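Local coordinates for fructokinase (Vibrio cholerae serotype O1, PDB 5EYN), which catalyses the ATP-dependent phosphorylation of fructose, as a sugar kinase of the PfkB family with bound calcium and sodium ions, at residues I32-P43 and T304-L312; V52-F63 and L80-Q88. All blocks are in the same frame, centred on the assembly; numbering follows the deposited sequence.

Interaction 1: I32-P43 and T304-L312; sequences IPDGQQHYLKCP and TQKGAMTAL. With NA (sodium ion), chain F.
Lys306 turns CG anti to its own carbonyl carbon (chi1 -75°) and then runs fully extended, so that its ammonium group spans from the loop 304-312 to the hairpin 32-43, where Asp34 swings its carboxylate anti to the backbone N (chi1 -164°) to meet it. The hairpin belongs to the small sheet that stands off the main alpha/beta body in the ribokinase-like PfkB fold, and the contact ties that sheet to the chain just after helix 285-302. Lys306 NZ gives one hydrogen bond to Pro33 O (2.9 Å), in the carbonyl plane and on a lone pair, and another, part of a salt bridge, to Asp34 OD1 (3.0 Å), which is approached on its anti side. The other carboxylate oxygen, Asp34 OD2, takes a hydrogen bond from His38 of the second subunit, so a single carboxylate joins the lysine to the dimer interface.

The aliphatic part of the chain packs as well: Leu40 CD1 meets Lys306 CD at 3.9 Å, the two side chains crossing at about a right angle. Nearer the loop backbone, Ile32 reaches Gly307 N with CD1 (3.6 Å), and Cys42 SG rests on Gly307 CA (3.8 Å). At the strand's end, the ring of Pro43 packs through CB against Met309 SD (3.7 Å). Pro43 O is gripped by two waters, one passing on to Ala308 N and the other to Met309 N, so the backbones are joined by solvent where direct bonds are lacking. Ala308 itself faces the fructose site, close to Asn49 and the bound sugar. The loop also wraps a sodium ion, held by Ala302 O, Gln305 O and two waters; the distance from Gly307 O to the sodium ion is 2.1 Å.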
loop_
_atom_site.group_PDB
_atom_site.type_symbol
_atom_site.label_atom_id
_atom_site.label_comp_id
_atom_site.label_asym_id
_atom_site.label_seq_id
_atom_site.Cartn_x
_atom_site.Cartn_y
_atom_site.Cartn_z
ATOM N N ILE A 32 -7.291 5.348 -7.141
ATOM C CA ILE A 32 -7.564 6.560 -7.894
ATOM C C ILE A 32 -8.680 7.333 -7.204
ATOM O O ILE A 32 -9.776 6.801 -7.019
ATOM C CB ILE A 32 -7.945 6.241 -9.352
ATOM C CG1 ILE A 32 -6.782 5.471 -9.999
ATOM C CG2 ILE A 32 -8.262 7.519 -10.119
ATOM C CD1 ILE A 32 -6.952 5.225 -11.494
ATOM N N PRO A 33 -8.400 8.582 -6.816
ATOM C CA PRO A 33 -9.423 9.373 -6.122
ATOM C C PRO A 33 -10.735 9.430 -6.883
ATOM O O PRO A 33 -10.755 9.621 -8.099
ATOM C CB PRO A 33 -8.798 10.765 -6.060
ATOM C CG PRO A 33 -7.314 10.492 -6.049
ATOM C CD PRO A 33 -7.148 9.341 -6.982
ATOM N N ASP A 34 -11.827 9.261 -6.148
ATOM C CA ASP A 34 -13.162 9.360 -6.718
ATOM C C ASP A 34 -14.086 9.781 -5.592
ATOM O O ASP A 34 -14.732 8.947 -4.954
ATOM C CB ASP A 34 -13.583 8.017 -7.316
ATOM C CG ASP A 34 -14.768 8.130 -8.243
ATOM O OD1 ASP A 34 -14.783 9.043 -9.094
ATOM O OD2 ASP A 34 -15.680 7.288 -8.117
ATOM N N GLY A 35 -14.106 11.084 -5.343
ATOM C CA GLY A 35 -14.738 11.643 -4.163
ATOM C C GLY A 35 -13.627 11.970 -3.190
ATOM O O GLY A 35 -12.533 11.411 -3.285
ATOM N N GLN A 36 -13.897 12.871 -2.259
ATOM C CA GLN A 36 -12.852 13.379 -1.377
ATOM C C GLN A 36 -12.353 12.346 -0.369
ATOM O O GLN A 36 -11.217 12.436 0.105
ATOM C CB GLN A 36 -13.338 14.636 -0.654
ATOM C CG GLN A 36 -14.612 14.453 0.161
ATOM C CD GLN A 36 -15.036 15.728 0.878
ATOM O OE1 GLN A 36 -14.876 16.835 0.352
ATOM N NE2 GLN A 36 -15.571 15.580 2.088
ATOM N N GLN A 37 -13.186 11.358 -0.050
ATOM C CA GLN A 37 -12.823 10.378 0.964
ATOM C C GLN A 37 -12.627 8.964 0.429
ATOM O O GLN A 37 -12.428 8.058 1.219
ATOM C CB GLN A 37 -13.878 10.338 2.072
ATOM C CG GLN A 37 -13.372 9.766 3.387
ATOM C CD GLN A 37 -14.374 9.886 4.529
ATOM O OE1 GLN A 37 -15.437 10.501 4.384
ATOM N NE2 GLN A 37 -14.034 9.291 5.682
ATOM N N HIS A 38 -12.708 8.770 -0.885
ATOM C CA HIS A 38 -12.660 7.436 -1.464
ATOM C C HIS A 38 -11.620 7.302 -2.554
ATOM O O HIS A 38 -11.341 8.244 -3.289
ATOM C CB HIS A 38 -13.985 7.077 -2.120
ATOM C CG HIS A 38 -15.120 6.888 -1.176
ATOM N ND1 HIS A 38 -15.877 7.937 -0.711
ATOM C CD2 HIS A 38 -15.647 5.769 -0.632
ATOM C CE1 HIS A 38 -16.829 7.473 0.078
ATOM N NE2 HIS A 38 -16.716 6.160 0.137
ATOM N N TYR A 39 -11.081 6.096 -2.663
ATOM C CA TYR A 39 -10.332 5.668 -3.833
ATOM C C TYR A 39 -11.107 4.595 -4.576
ATOM O O TYR A 39 -11.656 3.683 -3.955
ATOM C CB TYR A 39 -8.993 5.051 -3.433
ATOM C CG TYR A 39 -7.986 6.017 -2.878
ATOM C CD1 TYR A 39 -7.385 6.965 -3.684
ATOM C CD2 TYR A 39 -7.620 5.963 -1.543
ATOM C CE1 TYR A 39 -6.462 7.848 -3.170
ATOM C CE2 TYR A 39 -6.705 6.829 -1.033
ATOM C CZ TYR A 39 -6.138 7.777 -1.842
ATOM O OH TYR A 39 -5.218 8.654 -1.317
ATOM N N LEU A 40 -11.095 4.676 -5.904
ATOM C CA LEU A 40 -11.436 3.544 -6.738
ATOM C C LEU A 40 -10.304 2.555 -6.656
ATOM O O LEU A 40 -9.140 2.942 -6.686
ATOM C CB LEU A 40 -11.560 3.983 -8.187
ATOM C CG LEU A 40 -12.855 4.673 -8.587
ATOM C CD1 LEU A 40 -12.671 5.357 -9.926
ATOM C CD2 LEU A 40 -13.988 3.656 -8.636
ATOM N N LYS A 41 -10.652 1.279 -6.576
ATOM C CA LYS A 41 -9.684 0.195 -6.621
ATOM C C LYS A 41 -9.563 -0.217 -8.086
ATOM O O LYS A 41 -10.385 -0.965 -8.592
ATOM C CB LYS A 41 -10.171 -0.982 -5.791
ATOM C CG LYS A 41 -9.208 -2.146 -5.770
ATOM C CD LYS A 41 -9.768 -3.354 -5.054
ATOM C CE LYS A 41 -10.647 -4.181 -5.935
ATOM N NZ LYS A 41 -11.263 -5.261 -5.130
ATOM N N CYS A 42 -8.554 0.288 -8.780
ATOM C CA CYS A 42 -8.438 0.082 -10.225
ATOM C C CYS A 42 -7.270 -0.859 -10.560
ATOM O O CYS A 42 -6.136 -0.689 -10.070
ATOM C CB CYS A 42 -8.187 1.407 -10.930
ATOM S SG CYS A 42 -9.599 2.505 -10.857
ATOM N N PRO A 43 -7.526 -1.862 -11.392
ATOM C CA PRO A 43 -6.405 -2.697 -11.840
ATOM C C PRO A 43 -5.497 -1.884 -12.728
ATOM O O PRO A 43 -5.950 -1.065 -13.538
ATOM C CB PRO A 43 -7.096 -3.803 -12.620
ATOM C CG PRO A 43 -8.385 -3.171 -13.128
ATOM C CD PRO A 43 -8.805 -2.215 -12.051
ATOM N N THR A 304 -10.977 8.163 -21.463
ATOM C CA THR A 304 -12.376 8.548 -21.276
ATOM C C THR A 304 -12.964 8.063 -19.959
ATOM O O THR A 304 -14.035 8.518 -19.564
ATOM C CB THR A 304 -13.234 8.031 -22.427
ATOM O OG1 THR A 304 -13.118 6.607 -22.538
ATOM C CG2 THR A 304 -12.853 8.693 -23.743
ATOM N N GLN A 305 -12.280 7.172 -19.251
ATOM C CA GLN A 305 -12.724 6.724 -17.939
ATOM C C GLN A 305 -11.526 6.563 -16.993
ATOM O O GLN A 305 -10.384 6.308 -17.423
ATOM C CB GLN A 305 -13.444 5.390 -18.011
ATOM C CG GLN A 305 -14.795 5.446 -18.712
ATOM C CD GLN A 305 -15.521 4.129 -18.594
ATOM O OE1 GLN A 305 -15.596 3.367 -19.543
ATOM N NE2 GLN A 305 -16.039 3.853 -17.420
ATOM N N LYS A 306 -11.800 6.730 -15.711
ATOM C CA LYS A 306 -10.811 6.520 -14.664
ATOM C C LYS A 306 -10.398 5.062 -14.636
ATOM O O LYS A 306 -11.190 4.144 -14.798
ATOM C CB LYS A 306 -11.390 6.917 -13.309
ATOM C CG LYS A 306 -11.478 8.415 -13.108
ATOM C CD LYS A 306 -11.990 8.783 -11.713
ATOM C CE LYS A 306 -12.086 10.273 -11.536
ATOM N NZ LYS A 306 -12.475 10.610 -10.149
ATOM N N GLY A 307 -9.101 4.862 -14.416
ATOM C CA GLY A 307 -8.487 3.541 -14.368
ATOM C C GLY A 307 -7.786 3.298 -15.684
ATOM O O GLY A 307 -8.297 3.617 -16.748
ATOM N N ALA A 308 -6.583 2.740 -15.624
ATOM C CA ALA A 308 -5.810 2.469 -16.833
ATOM C C ALA A 308 -6.522 1.520 -17.782
ATOM O O ALA A 308 -6.380 1.641 -18.988
ATOM C CB ALA A 308 -4.451 1.898 -16.468
ATOM N N MET A 309 -7.259 0.563 -17.239
ATOM C CA MET A 309 -7.816 -0.484 -18.079
ATOM C C MET A 309 -9.261 -0.240 -18.479
ATOM O O MET A 309 -9.778 -0.881 -19.379
ATOM C CB MET A 309 -7.774 -1.829 -17.368
ATOM C CG MET A 309 -6.393 -2.318 -17.074
ATOM S SD MET A 309 -6.454 -3.925 -16.279
ATOM C CE MET A 309 -4.706 -4.250 -16.059
ATOM N N THR A 310 -9.934 0.662 -17.777
ATOM C CA THR A 310 -11.396 0.709 -17.844
ATOM C C THR A 310 -11.914 0.919 -19.258
ATOM O O THR A 310 -12.858 0.239 -19.678
ATOM C CB THR A 310 -11.901 1.806 -16.929
ATOM O OG1 THR A 310 -11.289 1.632 -15.641
ATOM C CG2 THR A 310 -13.404 1.717 -16.799
ATOM N N ALA A 311 -11.318 1.859 -19.979
ATOM C CA ALA A 311 -11.808 2.244 -21.297
ATOM C C ALA A 311 -10.934 1.738 -22.437
ATOM O O ALA A 311 -11.033 2.205 -23.564
ATOM C CB ALA A 311 -11.976 3.766 -21.360
ATOM N N LEU A 312 -10.068 0.769 -22.150
ATOM C CA LEU A 312 -9.307 0.135 -23.225
ATOM C C LEU A 312 -10.306 -0.422 -24.246
ATOM O O LEU A 312 -11.166 -1.228 -23.894
ATOM C CB LEU A 312 -8.406 -0.967 -22.675
ATOM C CG LEU A 312 -7.268 -0.477 -21.783
ATOM C CD1 LEU A 312 -6.553 -1.660 -21.162
ATOM C CD2 LEU A 312 -6.302 0.358 -22.602
HETATM NA NA NA F . -8.784 4.995 -18.251
HETATM O O HOH W 1 -5.518 1.776 -13.188
HETATM O O HOH W 2 -8.164 0.210 -14.533
HETATM O O HOH W 3 -8.810 3.179 -19.756
HETATM O O HOH W 4 -7.306 6.279 -17.911
#

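Interaction 2: V52-F63 and L80-Q88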
loop_
_atom_site.group_PDB
_atom_site.type_symbol
_atom_site.label_atom_id
_atom_site.label_comp_id
_atom_site.label_asym_id
_atom_site.label_seq_id
_atom_site.Cartn_x
_atom_site.Cartn_y
_atom_site.Cartn_z
ATOM N N VAL A 52 -3.956 -6.339 -21.300
ATOM C CA VAL A 52 -5.394 -6.244 -21.387
ATOM C C VAL A 52 -5.774 -5.476 -22.654
ATOM O O VAL A 52 -6.752 -5.827 -23.305
ATOM C CB VAL A 52 -5.962 -5.602 -20.122
ATOM C CG1 VAL A 52 -7.436 -5.273 -20.272
ATOM C CG2 VAL A 52 -5.775 -6.543 -18.935
ATOM N N ALA A 53 -5.018 -4.440 -23.012
ATOM C CA ALA A 53 -5.329 -3.682 -24.215
ATOM C C ALA A 53 -5.299 -4.595 -25.421
ATOM O O ALA A 53 -6.172 -4.521 -26.285
ATOM C CB ALA A 53 -4.359 -2.565 -24.414
ATOM N N ILE A 54 -4.270 -5.433 -25.503
ATOM C CA ILE A 54 -4.141 -6.362 -26.616
ATOM C C ILE A 54 -5.309 -7.353 -26.637
ATOM O O ILE A 54 -5.918 -7.594 -27.678
ATOM C CB ILE A 54 -2.791 -7.089 -26.546
ATOM C CG1 ILE A 54 -1.670 -6.098 -26.847
ATOM C CG2 ILE A 54 -2.765 -8.233 -27.524
ATOM C CD1 ILE A 54 -0.277 -6.611 -26.510
ATOM N N ALA A 55 -5.618 -7.927 -25.483
ATOM C CA ALA A 55 -6.707 -8.886 -25.375
ATOM C C ALA A 55 -8.057 -8.275 -25.768
ATOM O O ALA A 55 -8.858 -8.906 -26.455
ATOM C CB ALA A 55 -6.760 -9.469 -23.974
ATOM N N ARG A 56 -8.285 -7.028 -25.381
ATOM C CA ARG A 56 -9.551 -6.374 -25.689
ATOM C C ARG A 56 -9.724 -6.193 -27.179
ATOM O O ARG A 56 -10.847 -6.149 -27.663
ATOM C CB ARG A 56 -9.637 -5.023 -25.005
ATOM C CG ARG A 56 -9.788 -5.138 -23.515
ATOM C CD ARG A 56 -10.907 -4.323 -23.012
ATOM N NE ARG A 56 -11.064 -4.459 -21.571
ATOM C CZ ARG A 56 -11.423 -3.475 -20.769
ATOM N NH1 ARG A 56 -11.657 -2.276 -21.262
ATOM N NH2 ARG A 56 -11.547 -3.698 -19.477
ATOM N N LEU A 57 -8.622 -6.084 -27.904
ATOM C CA LEU A 57 -8.640 -5.950 -29.356
ATOM C C LEU A 57 -8.657 -7.318 -30.037
ATOM O O LEU A 57 -8.546 -7.385 -31.247
ATOM C CB LEU A 57 -7.432 -5.129 -29.824
ATOM C CG LEU A 57 -7.417 -3.649 -29.423
ATOM C CD1 LEU A 57 -6.032 -3.056 -29.685
ATOM C CD2 LEU A 57 -8.490 -2.876 -30.163
ATOM N N SER A 58 -8.836 -8.381 -29.254
ATOM C CA SER A 58 -8.939 -9.761 -29.749
ATOM C C SER A 58 -7.564 -10.382 -30.045
ATOM O O SER A 58 -7.468 -11.389 -30.739
ATOM C CB SER A 58 -9.867 -9.855 -30.973
ATOM O OG SER A 58 -9.126 -9.730 -32.169
ATOM N N GLY A 59 -6.504 -9.792 -29.502
ATOM C CA GLY A 59 -5.178 -10.336 -29.677
ATOM C C GLY A 59 -4.843 -11.399 -28.655
ATOM O O GLY A 59 -5.605 -11.684 -27.732
ATOM N N ARG A 60 -3.666 -11.969 -28.828
ATOM C CA ARG A 60 -3.183 -13.062 -28.012
ATOM C C ARG A 60 -2.104 -12.540 -27.085
ATOM O O ARG A 60 -0.961 -12.391 -27.486
ATOM C CB ARG A 60 -2.595 -14.127 -28.933
ATOM C CG ARG A 60 -2.254 -15.426 -28.274
ATOM C CD ARG A 60 -1.555 -16.291 -29.290
ATOM N NE ARG A 60 -1.529 -17.700 -28.940
ATOM C CZ ARG A 60 -0.961 -18.627 -29.700
ATOM N NH1 ARG A 60 -0.976 -19.900 -29.330
ATOM N NH2 ARG A 60 -0.379 -18.279 -30.841
ATOM N N SER A 61 -2.464 -12.261 -25.847
ATOM C CA SER A 61 -1.493 -11.751 -24.894
ATOM C C SER A 61 -1.378 -12.704 -23.705
ATOM O O SER A 61 -2.315 -13.419 -23.354
ATOM C CB SER A 61 -1.850 -10.326 -24.457
ATOM O OG SER A 61 -3.035 -10.322 -23.713
ATOM N N ALA A 62 -0.196 -12.716 -23.107
ATOM C CA ALA A 62 0.113 -13.606 -21.996
ATOM C C ALA A 62 1.028 -12.851 -21.069
ATOM O O ALA A 62 1.877 -12.112 -21.537
ATOM C CB ALA A 62 0.792 -14.873 -22.500
ATOM N N PHE A 63 0.857 -13.035 -19.767
ATOM C CA PHE A 63 1.606 -12.280 -18.773
ATOM C C PHE A 63 2.424 -13.234 -17.934
ATOM O O PHE A 63 1.917 -14.270 -17.516
ATOM C CB PHE A 63 0.631 -11.532 -17.867
ATOM C CG PHE A 63 1.279 -10.559 -16.916
ATOM C CD1 PHE A 63 1.358 -9.224 -17.247
ATOM C CD2 PHE A 63 1.784 -10.969 -15.696
ATOM C CE1 PHE A 63 1.926 -8.319 -16.396
ATOM C CE2 PHE A 63 2.364 -10.059 -14.840
ATOM C CZ PHE A 63 2.427 -8.732 -15.192
ATOM N N LEU A 80 -6.812 -10.294 -14.991
ATOM C CA LEU A 80 -6.228 -10.858 -16.202
ATOM C C LEU A 80 -7.072 -12.027 -16.728
ATOM O O LEU A 80 -7.272 -12.166 -17.938
ATOM C CB LEU A 80 -4.784 -11.296 -15.965
ATOM C CG LEU A 80 -3.835 -10.141 -15.661
ATOM C CD1 LEU A 80 -2.446 -10.698 -15.513
ATOM C CD2 LEU A 80 -3.851 -9.055 -16.709
ATOM N N THR A 81 -7.564 -12.861 -15.819
ATOM C CA THR A 81 -8.434 -13.976 -16.191
ATOM C C THR A 81 -9.683 -13.460 -16.891
ATOM O O THR A 81 -10.041 -13.924 -17.987
ATOM C CB THR A 81 -8.857 -14.775 -14.946
ATOM O OG1 THR A 81 -7.707 -15.429 -14.388
ATOM C CG2 THR A 81 -9.906 -15.816 -15.295
ATOM N N ASP A 82 -10.351 -12.499 -16.260
ATOM C CA ASP A 82 -11.568 -11.926 -16.815
ATOM C C ASP A 82 -11.310 -11.384 -18.211
ATOM O O ASP A 82 -12.165 -11.490 -19.086
ATOM C CB ASP A 82 -12.081 -10.773 -15.947
ATOM C CG ASP A 82 -12.689 -11.226 -14.635
ATOM O OD1 ASP A 82 -12.966 -10.340 -13.801
ATOM O OD2 ASP A 82 -12.876 -12.442 -14.429
ATOM N N GLU A 83 -10.134 -10.785 -18.400
ATOM C CA GLU A 83 -9.790 -10.099 -19.639
ATOM C C GLU A 83 -9.221 -11.030 -20.709
ATOM O O GLU A 83 -8.851 -10.568 -21.780
ATOM C CB GLU A 83 -8.812 -8.953 -19.359
ATOM C CG GLU A 83 -9.380 -7.860 -18.465
ATOM C CD GLU A 83 -10.449 -7.018 -19.139
ATOM O OE1 GLU A 83 -11.142 -6.261 -18.418
ATOM O OE2 GLU A 83 -10.599 -7.102 -20.381
ATOM N N GLN A 84 -9.171 -12.328 -20.418
ATOM C CA GLN A 84 -8.735 -13.331 -21.396
ATOM C C GLN A 84 -7.257 -13.166 -21.746
ATOM O O GLN A 84 -6.822 -13.461 -22.867
ATOM C CB GLN A 84 -9.610 -13.284 -22.652
ATOM C CG GLN A 84 -11.096 -13.396 -22.351
ATOM C CD GLN A 84 -11.941 -13.137 -23.579
ATOM O OE1 GLN A 84 -12.761 -12.215 -23.605
ATOM N NE2 GLN A 84 -11.724 -13.928 -24.609
ATOM N N VAL A 85 -6.489 -12.704 -20.764
ATOM C CA VAL A 85 -5.049 -12.677 -20.862
ATOM C C VAL A 85 -4.574 -13.982 -20.251
ATOM O O VAL A 85 -5.024 -14.359 -19.178
ATOM C CB VAL A 85 -4.476 -11.493 -20.064
ATOM C CG1 VAL A 85 -2.948 -11.543 -20.011
ATOM C CG2 VAL A 85 -4.938 -10.174 -20.656
ATOM N N ASP A 86 -3.688 -14.688 -20.935
ATOM C CA ASP A 86 -3.121 -15.915 -20.390
ATOM C C ASP A 86 -2.249 -15.542 -19.187
ATOM O O ASP A 86 -1.325 -14.751 -19.317
ATOM C CB ASP A 86 -2.309 -16.605 -21.489
ATOM C CG ASP A 86 -1.624 -17.883 -21.035
ATOM O OD1 ASP A 86 -1.487 -18.783 -21.888
ATOM O OD2 ASP A 86 -1.197 -17.994 -19.871
ATOM N N CYS A 87 -2.583 -16.070 -18.016
ATOM C CA CYS A 87 -1.853 -15.738 -16.799
ATOM C C CYS A 87 -1.404 -16.978 -16.043
ATOM O O CYS A 87 -1.174 -16.942 -14.839
ATOM C CB CYS A 87 -2.664 -14.801 -15.886
ATOM S SG CYS A 87 -4.386 -15.270 -15.599
ATOM N N GLN A 88 -1.221 -18.065 -16.778
ATOM C CA GLN A 88 -0.655 -19.279 -16.200
ATOM C C GLN A 88 0.700 -19.010 -15.530
ATOM O O GLN A 88 1.068 -19.675 -14.564
ATOM C CB GLN A 88 -0.477 -20.347 -17.287
ATOM C CG GLN A 88 -1.694 -20.575 -18.193
ATOM C CD GLN A 88 -2.859 -21.256 -17.497
ATOM O OE1 GLN A 88 -3.351 -20.793 -16.460
ATOM N NE2 GLN A 88 -3.317 -22.360 -18.077
HETATM O O HOH W 5 -5.295 -12.845 -25.086
HETATM O O HOH W 6 1.137 -16.682 -18.611
#
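Arg56 and Glu83 form a side-on salt bridge, in which two nitrogens each take one carboxylate oxygen: NE binds Glu83 OE2 at 2.9 Å and NH2 binds Glu83 OE1 at 2.8 Å. Both hydrogen bonds are almost straight and both oxygens lie in the guanidinium plane, yet the carboxylate is tilted 37° against it, so the oxygens are met from above their own plane. A bend at chi2 of Glu83 (-71°) folds the carboxylate back to this position, over Val52, whose CG1 touches Glu83 OE2.

Further in, the segments meet in a short parallel pairing centred on Ala62 and Asp86. Asp86 N donates to Ser61 O, and Phe63 N to Asp86 O (2.8 Å), the latter pointing almost straight at the oxygen, in line with the carbonyl. Between these bonds Ala62 CA leans a C-H on the same Asp86 O (3.2 Å), while the CB atoms of Ala62 and Asp86 sit side by side on one face of the sheet. Asp86 also closes an Asx turn through OD2 to Gln88 N.

The beta-alpha-beta unit of strand 61-68, helix 71-82 and strand 86-93 is closed here, with helix 46-56 laid against it. A Schellman motif at Gln84 ends helix 71-82 and turns the chain toward the second strand. Val85 then fills the seam: CG2 packs on Ala55 CB (3.9 Å) and on Ser61 OG (3.6 Å), a hydroxyl whose hydrogen bond goes to Ala51 O. Leu80 closes the inner end, placing CD2 on Val52 CG2 and CD1 obliquely by the Phe63 ring. Strand 86-93 is the outermost strand of the large sheet within the chain; strand 61-68 separates it from strand 21-24, and helix 264-278 packs on Ile54 and Leu57.

How the interactions relate
Interaction 2 is nested within the long chain loop that interaction 1 closes, and strand 38-44 of the one leads directly into helix 46-56 of the other. The two meet at Arg56: while NE and NH2 serve Glu83, NH1 probably donates to Leu312 O and Thr310 O of segment 304-312, with Val52 lying against Met309 and Leu312. Interaction 1, the more buried, joins the small sheet to a loop through one long lysine and bridging waters, while a sodium ion ties together the loop itself. Interaction 2 lies within the main sheet and its helices, relying on strand pairing and aliphatic packing, with its charged pair toward the partly exposed side.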